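Local atomic coordinates of coatomer subunit delta (PDB entry 5FJZ), a protein that forms part of the coatomer coat, which probably drives retrograde Golgi-to-ER transport of dilysine-tagged proteins, and binds Dsl1 through its mu-homology domain. Residues F69-H74 with T237-Q242; G40-R45 with S54-A59; I62-K67 with S84-S89. All blocks are in the same frame, centred on the assembly; numbering follows the deposited sequence. Where two conformers were deposited one is given.

Interaction 1: F69-H74 with T237-Q242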
loop_
_atom_site.group_PDB
_atom_site.type_symbol
_atom_site.label_atom_id
_atom_site.label_comp_id
_atom_site.label_asym_id
_atom_site.label_seq_id
_atom_site.Cartn_x
_atom_site.Cartn_y
_atom_site.Cartn_z
ATOM N N PHE A 69 -22.175 6.406 -13.264
ATOM C CA PHE A 69 -21.754 6.638 -11.887
ATOM C C PHE A 69 -21.454 5.384 -11.030
ATOM O O PHE A 69 -20.846 5.530 -10.000
ATOM C CB PHE A 69 -22.721 7.561 -11.157
ATOM C CG PHE A 69 -22.454 9.008 -11.444
ATOM C CD1 PHE A 69 -21.526 9.702 -10.729
ATOM C CD2 PHE A 69 -23.090 9.639 -12.489
ATOM C CE1 PHE A 69 -21.282 11.047 -11.017
ATOM C CE2 PHE A 69 -22.871 10.987 -12.784
ATOM C CZ PHE A 69 -21.937 11.687 -12.046
ATOM N N GLN A 70 -21.780 4.206 -11.537
ATOM C CA GLN A 70 -21.758 2.913 -10.817
ATOM C C GLN A 70 -22.054 3.116 -9.329
ATOM O O GLN A 70 -21.159 2.913 -8.513
ATOM C CB GLN A 70 -20.371 2.234 -10.987
ATOM C CG GLN A 70 -20.296 1.350 -12.180
ATOM C CD GLN A 70 -20.876 -0.042 -11.859
ATOM O OE1 GLN A 70 -22.079 -0.209 -11.617
ATOM N NE2 GLN A 70 -20.025 -1.033 -11.893
ATOM N N PHE A 71 -23.235 3.575 -9.030
ATOM C CA PHE A 71 -23.742 3.740 -7.673
ATOM C C PHE A 71 -23.702 2.350 -7.017
ATOM O O PHE A 71 -24.095 1.348 -7.596
ATOM C CB PHE A 71 -25.124 4.334 -7.640
ATOM C CG PHE A 71 -25.198 5.792 -7.861
ATOM C CD1 PHE A 71 -24.676 6.683 -6.933
ATOM C CD2 PHE A 71 -25.772 6.309 -9.026
ATOM C CE1 PHE A 71 -24.731 8.027 -7.127
ATOM C CE2 PHE A 71 -25.835 7.677 -9.198
ATOM C CZ PHE A 71 -25.333 8.528 -8.258
ATOM N N LYS A 72 -23.123 2.307 -5.846
ATOM C CA LYS A 72 -22.883 0.997 -5.174
ATOM C C LYS A 72 -23.245 1.232 -3.745
ATOM O O LYS A 72 -22.752 2.170 -3.113
ATOM C CB LYS A 72 -21.441 0.532 -5.337
ATOM C CG LYS A 72 -21.187 -0.866 -4.786
ATOM C CD LYS A 72 -19.737 -1.053 -4.335
ATOM C CE LYS A 72 -18.763 -1.113 -5.531
ATOM N NZ LYS A 72 -18.336 0.243 -6.039
ATOM N N THR A 73 -24.217 0.474 -3.268
ATOM C CA THR A 73 -24.670 0.568 -1.891
ATOM C C THR A 73 -23.869 -0.425 -1.026
ATOM O O THR A 73 -23.332 -1.450 -1.457
ATOM C CB THR A 73 -26.175 0.217 -1.691
ATOM O OG1 THR A 73 -26.418 -1.016 -2.358
ATOM C CG2 THR A 73 -27.091 1.325 -2.207
ATOM N N HIS A 74 -23.686 -0.008 0.185
ATOM C CA HIS A 74 -23.005 -0.866 1.165
ATOM C C HIS A 74 -23.745 -2.194 1.257
ATOM O O HIS A 74 -24.999 -2.209 1.143
ATOM C CB HIS A 74 -22.974 -0.118 2.489
ATOM C CG HIS A 74 -22.272 -0.857 3.563
ATOM N ND1 HIS A 74 -22.849 -1.914 4.225
ATOM C CD2 HIS A 74 -21.025 -0.729 4.050
ATOM C CE1 HIS A 74 -22.002 -2.366 5.135
ATOM N NE2 HIS A 74 -20.886 -1.678 5.037
ATOM N N THR A 237 -20.886 16.907 -7.981
ATOM C CA THR A 237 -21.632 16.221 -9.075
ATOM C C THR A 237 -23.138 16.428 -8.870
ATOM O O THR A 237 -23.926 15.876 -9.618
ATOM C CB THR A 237 -21.347 14.741 -9.103
ATOM O OG1 THR A 237 -21.680 14.219 -7.809
ATOM C CG2 THR A 237 -19.889 14.495 -9.453
ATOM N N GLY A 238 -23.536 17.170 -7.844
ATOM C CA GLY A 238 -24.986 17.341 -7.543
ATOM C C GLY A 238 -25.612 16.455 -6.491
ATOM O O GLY A 238 -26.808 16.492 -6.309
ATOM N N MET A 239 -24.838 15.588 -5.807
ATOM C CA MET A 239 -25.406 14.798 -4.743
ATOM C C MET A 239 -25.841 15.666 -3.561
ATOM O O MET A 239 -25.148 16.597 -3.159
ATOM C CB MET A 239 -24.344 13.704 -4.321
ATOM C CG MET A 239 -24.748 12.653 -3.219
ATOM S SD MET A 239 -26.229 11.644 -3.462
ATOM C CE MET A 239 -25.769 10.684 -4.904
ATOM N N ALA A 240 -26.999 15.324 -3.004
ATOM C CA ALA A 240 -27.605 16.121 -1.934
ATOM C C ALA A 240 -28.752 15.296 -1.299
ATOM O O ALA A 240 -29.194 14.313 -1.829
ATOM C CB ALA A 240 -28.152 17.420 -2.516
ATOM N N ILE A 241 -29.192 15.747 -0.122
ATOM C CA ILE A 241 -30.179 15.092 0.672
ATOM C C ILE A 241 -31.460 15.947 0.646
ATOM O O ILE A 241 -31.409 17.174 0.786
ATOM C CB ILE A 241 -29.712 15.007 2.123
ATOM C CG1 ILE A 241 -28.397 14.229 2.207
ATOM C CG2 ILE A 241 -30.784 14.352 3.019
ATOM C CD1 ILE A 241 -28.435 12.828 1.659
ATOM N N GLN A 242 -32.569 15.262 0.514
ATOM C CA GLN A 242 -33.908 15.920 0.543
ATOM C C GLN A 242 -34.493 15.932 1.933
ATOM O O GLN A 242 -34.987 16.931 2.423
ATOM C CB GLN A 242 -34.766 15.033 -0.293
ATOM C CG GLN A 242 -36.204 15.357 -0.278
ATOM C CD GLN A 242 -36.535 15.447 -1.741
ATOM O OE1 GLN A 242 -37.130 14.545 -2.313
ATOM N NE2 GLN A 242 -35.996 16.523 -2.415
#
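Met-239 reaches across to Phe-71 while Thr-237 meets Phe-69, two separate apolar contacts in one of the beta-sandwich subdomains of the mu-homology domain. Residues 69-74 run into strand 72-73, outermost in the large mixed sheet within this chain; residues 237-242 lead into strand 241-246 of the small three-stranded sheet. Met-239 is the side chain to follow. Its CB sets out toward the other segment, with CG anti to the backbone N (chi1 -177°). The chain then bends at chi2 and again at chi3 (56° and 65°), swinging the thioether round instead of letting it run straight. Met-239 SD lies 3.7 Å from Ile-62 CD1, and further cover for the side chain comes from Trp-109 and Ile-19. The terminal Met-239 CE makes the contact with the ring, 3.6 Å from Phe-71 CE1 and 4.0 Å from Phe-71 CZ. This methyl arrives obliquely, from the direction opposite to the incoming phenylalanine. One face of the Phe-71 ring carries the CB of Phe-69, 3.7 Å above the plane and offset toward the rim, so the aromatic group is held from its own segment too. Farther along 69-74, Lys-72 and His-74 touch the bound peptide, His-74 stacking on one of its aromatic side chains. At the other end of the contact Thr-237 divides its two branches: OG1 is hydrogen-bonded to Glu-21 and Ser-235, while the methyl turns to Phe-69. There Thr-237 CG2 sits at the edge of the ring, near its plane, 4.0 Å from Phe-69 CE1.

Interaction 2: G40-R45 with S54-A59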
loop_
_atom_site.group_PDB
_atom_site.type_symbol
_atom_site.label_atom_id
_atom_site.label_comp_id
_atom_site.label_asym_id
_atom_site.label_seq_id
_atom_site.Cartn_x
_atom_site.Cartn_y
_atom_site.Cartn_z
ATOM N N GLY A 40 -16.823 9.184 -5.246
ATOM C CA GLY A 40 -17.595 9.797 -4.137
ATOM C C GLY A 40 -18.068 8.816 -3.119
ATOM O O GLY A 40 -18.228 7.668 -3.444
ATOM N N VAL A 41 -18.352 9.308 -1.930
ATOM C CA VAL A 41 -18.968 8.504 -0.894
ATOM C C VAL A 41 -19.928 9.338 -0.135
ATOM O O VAL A 41 -19.679 10.547 0.148
ATOM C CB VAL A 41 -17.852 7.840 0.028
ATOM C CG1 VAL A 41 -17.124 8.863 0.879
ATOM C CG2 VAL A 41 -18.477 6.896 1.048
ATOM N N LEU A 42 -21.020 8.712 0.330
ATOM C CA LEU A 42 -21.949 9.279 1.236
ATOM C C LEU A 42 -21.786 8.573 2.589
ATOM O O LEU A 42 -21.960 7.380 2.678
ATOM C CB LEU A 42 -23.331 9.042 0.652
ATOM C CG LEU A 42 -24.258 9.926 1.443
ATOM C CD1 LEU A 42 -25.405 10.490 0.684
ATOM C CD2 LEU A 42 -24.792 9.133 2.576
ATOM N N GLU A 43 -21.386 9.320 3.612
ATOM C CA GLU A 43 -21.138 8.809 4.942
ATOM C C GLU A 43 -22.201 9.334 5.892
ATOM O O GLU A 43 -22.617 10.514 5.835
ATOM C CB GLU A 43 -19.788 9.260 5.451
ATOM C CG GLU A 43 -18.634 8.597 4.741
ATOM C CD GLU A 43 -17.274 9.056 5.241
ATOM O OE1 GLU A 43 -17.193 9.954 6.101
ATOM O OE2 GLU A 43 -16.279 8.518 4.757
ATOM N N LEU A 44 -22.642 8.461 6.772
ATOM C CA LEU A 44 -23.606 8.768 7.809
ATOM C C LEU A 44 -22.983 8.601 9.189
ATOM O O LEU A 44 -22.366 7.575 9.435
ATOM C CB LEU A 44 -24.812 7.779 7.608
ATOM C CG LEU A 44 -25.932 7.837 8.630
ATOM C CD1 LEU A 44 -26.544 9.211 8.609
ATOM C CD2 LEU A 44 -26.967 6.748 8.305
ATOM N N ARG A 45 -23.122 9.609 10.043
ATOM C CA ARG A 45 -22.744 9.559 11.438
ATOM C C ARG A 45 -24.023 9.789 12.250
ATOM O O ARG A 45 -24.762 10.787 12.064
ATOM C CB ARG A 45 -21.716 10.565 11.783
ATOM C CG ARG A 45 -20.283 10.301 11.334
ATOM C CD ARG A 45 -19.393 11.523 11.514
ATOM N NE ARG A 45 -19.379 12.038 12.886
ATOM C CZ ARG A 45 -18.804 13.190 13.286
ATOM N NH1 ARG A 45 -18.198 13.947 12.413
ATOM N NH2 ARG A 45 -18.836 13.579 14.550
ATOM N N SER A 54 -33.542 5.310 11.085
ATOM C CA SER A 54 -33.782 6.392 10.159
ATOM C C SER A 54 -33.459 5.963 8.758
ATOM O O SER A 54 -32.770 4.946 8.508
ATOM C CB SER A 54 -32.965 7.606 10.595
ATOM O OG SER A 54 -31.600 7.214 10.823
ATOM N N ASN A 55 -34.046 6.671 7.797
ATOM C CA ASN A 55 -33.771 6.463 6.418
ATOM C C ASN A 55 -33.512 7.797 5.749
ATOM O O ASN A 55 -34.008 8.841 6.182
ATOM C CB ASN A 55 -34.944 5.834 5.646
ATOM C CG ASN A 55 -35.184 4.352 5.954
ATOM O OD1 ASN A 55 -34.440 3.652 6.690
ATOM N ND2 ASN A 55 -36.264 3.881 5.414
ATOM N N LEU A 56 -32.657 7.799 4.728
ATOM C CA LEU A 56 -32.217 9.072 4.098
ATOM C C LEU A 56 -32.879 9.123 2.760
ATOM O O LEU A 56 -32.879 8.138 2.083
ATOM C CB LEU A 56 -30.698 9.034 3.821
ATOM C CG LEU A 56 -29.675 9.337 4.908
ATOM C CD1 LEU A 56 -30.060 8.992 6.326
ATOM C CD2 LEU A 56 -28.301 8.788 4.525
ATOM N N LYS A 57 -33.470 10.268 2.403
ATOM C CA LYS A 57 -34.041 10.431 1.066
ATOM C C LYS A 57 -33.106 11.323 0.298
ATOM O O LYS A 57 -32.849 12.432 0.710
ATOM C CB LYS A 57 -35.432 11.080 1.080
ATOM C CG LYS A 57 -36.576 10.106 1.265
ATOM C CD LYS A 57 -37.928 10.838 1.240
ATOM C CE LYS A 57 -39.058 9.982 1.810
ATOM N NZ LYS A 57 -40.182 10.857 2.248
ATOM N N LEU A 58 -32.588 10.821 -0.817
ATOM C CA LEU A 58 -31.714 11.653 -1.627
ATOM C C LEU A 58 -32.544 12.666 -2.392
ATOM O O LEU A 58 -33.697 12.393 -2.688
ATOM C CB LEU A 58 -30.961 10.788 -2.588
ATOM C CG LEU A 58 -30.118 9.604 -1.997
ATOM C CD1 LEU A 58 -29.340 8.871 -3.006
ATOM C CD2 LEU A 58 -29.160 10.076 -0.937
ATOM N N ALA A 59 -31.920 13.774 -2.785
ATOM C CA ALA A 59 -32.603 14.855 -3.556
ATOM C C ALA A 59 -33.199 14.336 -4.860
ATOM O O ALA A 59 -32.701 13.402 -5.533
ATOM C CB ALA A 59 -31.674 15.989 -3.899
#
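Leu-42 packs against both Leu-56 and Leu-58, and Leu-44 adds a third touch on Leu-56; these four buried leucines fill the space between two sheets of the sandwich. The closest approaches are methyl to methyl. Leu-42 sends CD2 to within 4.0 Å of Leu-56 CD2 and CD1 to within 4.1 Å of Leu-58 CD2, the Leu-42 branch running antiparallel to each partner's and overlapping it alongside. With CG anti to the backbone N (chi1 -167°), Leu-42 spreads its two methyls so that one serves each partner. Leu-56 is likewise shared, since its CD1 lies 4.2 Å from Leu-44 CD1. The backbones stay well apart: the strand axes come no nearer than 10.6 Å, at 148° between their directions, and side chains alone bridge the gap. On the outer side of 40-45 the character changes. Glu-43 points away from the leucines, forms a salt bridge with Lys-20 and packs on the backbone of the bound peptide. Strand 33-46 lies between strands 104-113 and 15-27, from which Trp-109 and Ile-17 extend the apolar layer, whereas strand 54-58 is the middle one of its sheet, flanked by 87-88 and 241-246.

Interaction 3: I62-K67 with S84-S89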
loop_
_atom_site.group_PDB
_atom_site.type_symbol
_atom_site.label_atom_id
_atom_site.label_comp_id
_atom_site.label_asym_id
_atom_site.label_seq_id
_atom_site.Cartn_x
_atom_site.Cartn_y
_atom_site.Cartn_z
ATOM N N ILE A 62 -31.389 13.946 -8.304
ATOM C CA ILE A 62 -30.319 12.973 -8.583
ATOM C C ILE A 62 -30.850 11.896 -9.426
ATOM O O ILE A 62 -31.908 11.286 -9.110
ATOM C CB ILE A 62 -29.778 12.336 -7.297
ATOM C CG1 ILE A 62 -29.125 13.441 -6.502
ATOM C CG2 ILE A 62 -28.783 11.209 -7.582
ATOM C CD1 ILE A 62 -29.219 13.222 -5.033
ATOM N N ASP A 63 -30.055 11.517 -10.399
ATOM C CA ASP A 63 -30.399 10.313 -11.136
ATOM C C ASP A 63 -29.629 9.054 -10.635
ATOM O O ASP A 63 -28.518 8.752 -11.091
ATOM C CB ASP A 63 -29.995 10.554 -12.545
ATOM C CG ASP A 63 -30.386 9.438 -13.463
ATOM O OD1 ASP A 63 -31.094 8.472 -13.112
ATOM O OD2 ASP A 63 -29.977 9.554 -14.653
ATOM N N VAL A 64 -30.341 8.217 -9.907
ATOM C CA VAL A 64 -29.738 6.970 -9.354
ATOM C C VAL A 64 -29.631 5.803 -10.380
ATOM O O VAL A 64 -29.053 4.763 -10.076
ATOM C CB VAL A 64 -30.513 6.540 -8.112
ATOM C CG1 VAL A 64 -30.486 7.660 -7.084
ATOM C CG2 VAL A 64 -31.955 6.171 -8.437
ATOM N N ARG A 65 -30.192 6.008 -11.590
ATOM C CA ARG A 65 -30.058 5.000 -12.665
ATOM C C ARG A 65 -29.048 5.420 -13.718
ATOM O O ARG A 65 -28.970 4.850 -14.801
ATOM C CB ARG A 65 -31.433 4.735 -13.247
ATOM C CG ARG A 65 -32.267 3.967 -12.184
ATOM C CD ARG A 65 -32.904 2.747 -12.842
ATOM N NE ARG A 65 -33.943 2.101 -12.041
ATOM C CZ ARG A 65 -33.952 0.814 -11.721
ATOM N NH1 ARG A 65 -32.958 0.035 -12.082
ATOM N NH2 ARG A 65 -34.947 0.317 -11.014
ATOM N N ASP A 66 -28.220 6.407 -13.398
ATOM C CA ASP A 66 -27.160 6.801 -14.325
ATOM C C ASP A 66 -26.031 5.776 -14.103
ATOM O O ASP A 66 -25.301 5.842 -13.114
ATOM C CB ASP A 66 -26.660 8.197 -13.992
ATOM C CG ASP A 66 -25.588 8.669 -14.927
ATOM O OD1 ASP A 66 -25.015 7.876 -15.720
ATOM O OD2 ASP A 66 -25.241 9.870 -14.868
ATOM N N LYS A 67 -25.917 4.866 -15.036
ATOM C CA LYS A 67 -24.963 3.772 -14.859
ATOM C C LYS A 67 -23.480 4.281 -14.894
ATOM O O LYS A 67 -22.573 3.582 -14.434
ATOM C CB LYS A 67 -25.193 2.766 -15.930
ATOM C CG LYS A 67 -26.473 1.953 -15.667
ATOM C CD LYS A 67 -26.580 0.790 -16.626
ATOM C CE LYS A 67 -27.918 0.066 -16.440
ATOM N NZ LYS A 67 -27.920 -1.040 -17.416
ATOM N N SER A 84 -35.253 2.215 -6.475
ATOM C CA SER A 84 -36.705 2.484 -6.631
ATOM C C SER A 84 -37.148 3.834 -6.199
ATOM O O SER A 84 -37.884 4.502 -6.921
ATOM C CB SER A 84 -37.508 1.443 -5.883
ATOM O OG SER A 84 -37.244 0.192 -6.477
ATOM N N THR A 85 -36.683 4.285 -5.046
ATOM C CA THR A 85 -37.168 5.533 -4.444
ATOM C C THR A 85 -36.112 6.503 -3.941
ATOM O O THR A 85 -36.479 7.489 -3.278
ATOM C CB THR A 85 -38.022 5.238 -3.176
ATOM O OG1 THR A 85 -37.852 3.868 -2.826
ATOM C CG2 THR A 85 -39.508 5.516 -3.428
ATOM N N LYS A 86 -34.827 6.235 -4.219
ATOM C CA LYS A 86 -33.717 7.126 -3.802
ATOM C C LYS A 86 -33.585 7.190 -2.318
ATOM O O LYS A 86 -33.345 8.261 -1.758
ATOM C CB LYS A 86 -33.910 8.514 -4.444
ATOM C CG LYS A 86 -34.162 8.447 -5.943
ATOM C CD LYS A 86 -34.223 9.832 -6.629
ATOM C CE LYS A 86 -34.821 9.710 -8.056
ATOM N NZ LYS A 86 -34.647 10.985 -8.837
ATOM N N LEU A 87 -33.850 6.053 -1.708
ATOM C CA LEU A 87 -33.946 5.886 -0.243
ATOM C C LEU A 87 -32.766 5.080 0.229
ATOM O O LEU A 87 -32.357 4.161 -0.438
ATOM C CB LEU A 87 -35.244 5.166 0.074
ATOM C CG LEU A 87 -35.680 5.311 1.521
ATOM C CD1 LEU A 87 -36.070 6.764 1.832
ATOM C CD2 LEU A 87 -36.847 4.341 1.714
ATOM N N ILE A 88 -32.093 5.579 1.254
ATOM C CA ILE A 88 -31.032 4.820 1.905
ATOM C C ILE A 88 -31.682 4.227 3.161
ATOM O O ILE A 88 -32.050 4.983 4.048
ATOM C CB ILE A 88 -29.855 5.741 2.292
ATOM C CG1 ILE A 88 -29.161 6.336 1.049
ATOM C CG2 ILE A 88 -28.817 5.026 3.121
ATOM C CD1 ILE A 88 -28.628 5.320 0.059
ATOM N N SER A 89 -31.664 2.906 3.231
ATOM C CA SER A 89 -32.380 2.119 4.256
ATOM C C SER A 89 -31.639 0.812 4.410
ATOM O O SER A 89 -31.012 0.333 3.455
ATOM C CB SER A 89 -33.821 1.858 3.816
ATOM O OG SER A 89 -33.866 0.904 2.740
#
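Lys-86 has its CG anti to the carbonyl carbon (chi1 -50°) and is extended from there on, which carries the chain past Val-64 and delivers NZ to the carbonyl of Ile-62. The residue itself, with positive phi, is where the chain leaves helix 79-85 for strand 87-88 of the small sheet, in a beta-sandwich subdomain of the mu-homology domain. Facing it is a loop containing a type I beta turn from Asp-63 to Asp-66. Both methyls of Val-64 press on one side of the lysine stem: Val-64 CG1 and CG2 lie 3.9 and 4.0 Å from Lys-86 CG, the two side chains running at a slant to each other, and Phe-82 packs on the same valine. Beyond this apolar stretch, Lys-86 NZ donates to Ile-62 O at 2.8 Å, with a C=O...N angle of 155° and the nitrogen tilted somewhat out of the carbonyl plane. NZ has a second acceptor in the Asp-60 carbonyl, so one ammonium ties down two points of the loop. A methionine in place of Lys-86 would probably keep some contact with Val-64 but leave the Ile-62 and Asp-60 carbonyls without their shared donor. The carboxylate of Asp-63, 6.1 Å from Lys-86 NZ at its OD1, may add a mild attraction. That same oxygen closes an Asx turn: Arg-65 N donates to Asp-63 OD1 at 3.0 Å, approaching from above the carboxylate plane, 51° out of it.

All three contacts gather round the small sheet: interaction 2 uses its central strand 54-58, while interactions 1 and 3 touch through residues just before strands 241-246 and 87-88. All four leucines of interaction 2 are buried, sealing this sheet against the large one. Interaction 1, partly buried, joins the segments that lead into the same two sheets, with aromatic rings instead of leucines. Interaction 3, farthest from the chain's centre, holds a loop to a helix end, buried at Ile-62 and Val-64 but partly exposed at Lys-86; it alone has a hydrogen bond between its segments. Ile-62 connects it to interaction 1; main-chain pairing of Leu-56 with Ile-88 and Ala-240 with Ala-59 ties both to interaction 2.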